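Local coordinates for SusD superfamily protein (Bacteroides fragilis, PDB 3L22), which belongs to the SusD family of outer-membrane proteins, binds zinc in the crystal, and probably takes part in capturing sugars at the cell surface, at residues A[24-29]-A[195-200]. Sequence-based numbering, arbitrary orientation.
Sequences TLNGLY and VTHATQ. With ZN (zinc ion), chain B.
The hydroxyl of Tyr29 is gripped twice: Ala198 N donates to OH over 2.9 Å in a nearly straight bond (172° at the hydrogen), and Glu119 OE1, from helix 113-131, is hydrogen-bonded to the same oxygen. CB of Ala198 packs against Tyr29 OH at 3.6 Å. One face of the Tyr29 ring lies under the carbonyl of Thr196, whose O stands 3.7 Å from CD1, toward the rim. The Tyr29 and His197 rings are almost parallel, with planes 10° apart, but slid so far that they barely overlap; CE2 of Tyr29 approaches one face of the imidazole near its rim, 4.0 Å from CD2. The two imidazole nitrogens of His197 have different partners. NE2 donates to Asn26 OD1 over 3.0 Å, a bent bond (135° at the hydrogen) in which the oxygen sits out of the ring plane although the donor lies in the carbonyl plane of the amide. ND1 binds the zinc ion at 2.0 Å, and two waters and Glu119 OE2 are further ligands. Tyr29 thus serves as a second-shell residue, holding the carboxylate of Glu119, while Asn26 probably helps to limit the rotation of the imidazole, which the ND1-zinc bond also restrains. The contact joins helix 18-33 to the turn between helices 192-196 and 200-213 and, with Glu119, makes up a His-Glu zinc site completed by two waters.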
loop_
_atom_site.group_PDB
_atom_site.type_symbol
_atom_site.label_atom_id
_atom_site.label_comp_id
_atom_site.label_asym_id
_atom_site.label_seq_id
_atom_site.Cartn_x
_atom_site.Cartn_y
_atom_site.Cartn_z
ATOM N N THR A 24 -11.761 19.129 8.301
ATOM C CA THR A 24 -10.348 19.200 7.939
ATOM C C THR A 24 -9.714 17.845 8.073
ATOM O O THR A 24 -8.934 17.458 7.212
ATOM C CB THR A 24 -9.601 20.245 8.763
ATOM O OG1 THR A 24 -10.330 21.467 8.691
ATOM C CG2 THR A 24 -8.195 20.477 8.244
ATOM N N LEU A 25 -10.094 17.086 9.095
ATOM C CA LEU A 25 -9.569 15.718 9.265
ATOM C C LEU A 25 -9.942 14.836 8.074
ATOM O O LEU A 25 -9.082 14.140 7.491
ATOM C CB LEU A 25 -10.095 15.070 10.556
ATOM C CG LEU A 25 -9.736 13.612 10.855
ATOM C CD1 LEU A 25 -8.282 13.427 10.835
ATOM C CD2 LEU A 25 -10.300 13.181 12.195
ATOM N N ASN A 26 -11.211 14.884 7.676
ATOM C CA ASN A 26 -11.609 14.172 6.446
ATOM C C ASN A 26 -10.858 14.628 5.216
ATOM O O ASN A 26 -10.608 13.826 4.341
ATOM C CB ASN A 26 -13.122 14.182 6.238
ATOM C CG ASN A 26 -13.824 13.252 7.244
ATOM O OD1 ASN A 26 -13.403 12.080 7.460
ATOM N ND2 ASN A 26 -14.871 13.767 7.888
ATOM N N GLY A 27 -10.463 15.888 5.172
ATOM C CA GLY A 27 -9.601 16.371 4.078
ATOM C C GLY A 27 -8.226 15.693 4.066
ATOM O O GLY A 27 -7.619 15.579 3.008
ATOM N N LEU A 28 -7.732 15.251 5.224
ATOM C CA LEU A 28 -6.454 14.507 5.265
ATOM C C LEU A 28 -6.583 13.176 4.554
ATOM O O LEU A 28 -5.730 12.803 3.729
ATOM C CB LEU A 28 -5.959 14.313 6.721
ATOM C CG LEU A 28 -5.867 15.591 7.582
ATOM C CD1 LEU A 28 -5.301 15.279 8.998
ATOM C CD2 LEU A 28 -5.008 16.659 6.876
ATOM N N TYR A 29 -7.686 12.482 4.813
ATOM C CA TYR A 29 -7.950 11.218 4.145
ATOM C C TYR A 29 -8.176 11.438 2.641
ATOM O O TYR A 29 -7.741 10.616 1.834
ATOM C CB TYR A 29 -9.171 10.503 4.758
ATOM C CG TYR A 29 -8.931 9.963 6.129
ATOM C CD1 TYR A 29 -8.189 8.823 6.326
ATOM C CD2 TYR A 29 -9.429 10.625 7.262
ATOM C CE1 TYR A 29 -7.950 8.331 7.617
ATOM C CE2 TYR A 29 -9.203 10.138 8.534
ATOM C CZ TYR A 29 -8.450 8.991 8.707
ATOM O OH TYR A 29 -8.243 8.501 9.989
ATOM N N VAL A 195 -13.842 1.432 8.606
ATOM C CA VAL A 195 -13.009 1.060 7.458
ATOM C C VAL A 195 -12.358 2.278 6.827
ATOM O O VAL A 195 -11.274 2.154 6.286
ATOM C CB VAL A 195 -13.829 0.250 6.430
ATOM C CG1 VAL A 195 -13.019 -0.010 5.114
ATOM C CG2 VAL A 195 -14.336 -1.060 7.101
ATOM N N THR A 196 -12.981 3.456 6.921
ATOM C CA THR A 196 -12.501 4.629 6.200
ATOM C C THR A 196 -11.772 5.652 7.083
ATOM O O THR A 196 -11.158 6.568 6.541
ATOM C CB THR A 196 -13.636 5.329 5.461
ATOM O OG1 THR A 196 -14.523 5.919 6.417
ATOM C CG2 THR A 196 -14.396 4.286 4.561
ATOM N N HIS A 197 -11.817 5.500 8.411
ATOM C CA HIS A 197 -10.896 6.197 9.329
ATOM C C HIS A 197 -9.920 5.173 9.856
ATOM O O HIS A 197 -10.252 3.985 9.919
ATOM C CB HIS A 197 -11.629 6.833 10.533
ATOM C CG HIS A 197 -12.424 8.054 10.199
ATOM N ND1 HIS A 197 -12.848 8.953 11.155
ATOM C CD2 HIS A 197 -12.878 8.527 9.015
ATOM C CE1 HIS A 197 -13.515 9.934 10.577
ATOM N NE2 HIS A 197 -13.550 9.701 9.275
ATOM N N ALA A 198 -8.733 5.635 10.245
ATOM C CA ALA A 198 -7.737 4.801 10.888
ATOM C C ALA A 198 -8.192 4.282 12.247
ATOM O O ALA A 198 -8.542 5.062 13.144
ATOM C CB ALA A 198 -6.391 5.565 11.059
ATOM N N THR A 199 -8.208 2.964 12.368
ATOM C CA THR A 199 -8.443 2.267 13.616
ATOM C C THR A 199 -7.116 1.836 14.230
ATOM O O THR A 199 -6.063 1.937 13.591
ATOM C CB THR A 199 -9.277 1.015 13.365
ATOM O OG1 THR A 199 -8.657 0.219 12.327
ATOM C CG2 THR A 199 -10.734 1.395 13.002
ATOM N N GLN A 200 -7.170 1.327 15.456
ATOM C CA GLN A 200 -6.015 0.699 16.052
ATOM C C GLN A 200 -5.502 -0.419 15.154
ATOM O O GLN A 200 -4.285 -0.520 14.923
ATOM C CB GLN A 200 -6.344 0.175 17.454
ATOM C CG GLN A 200 -6.662 1.330 18.408
ATOM C CD GLN A 200 -6.805 0.897 19.840
ATOM O OE1 GLN A 200 -6.151 -0.071 20.263
ATOM N NE2 GLN A 200 -7.685 1.581 20.595
HETATM ZN ZN ZN B . -12.317 8.964 13.078
HETATM O O HOH W 1 -13.109 7.351 13.831
HETATM O O HOH W 2 -13.120 10.751 14.191
#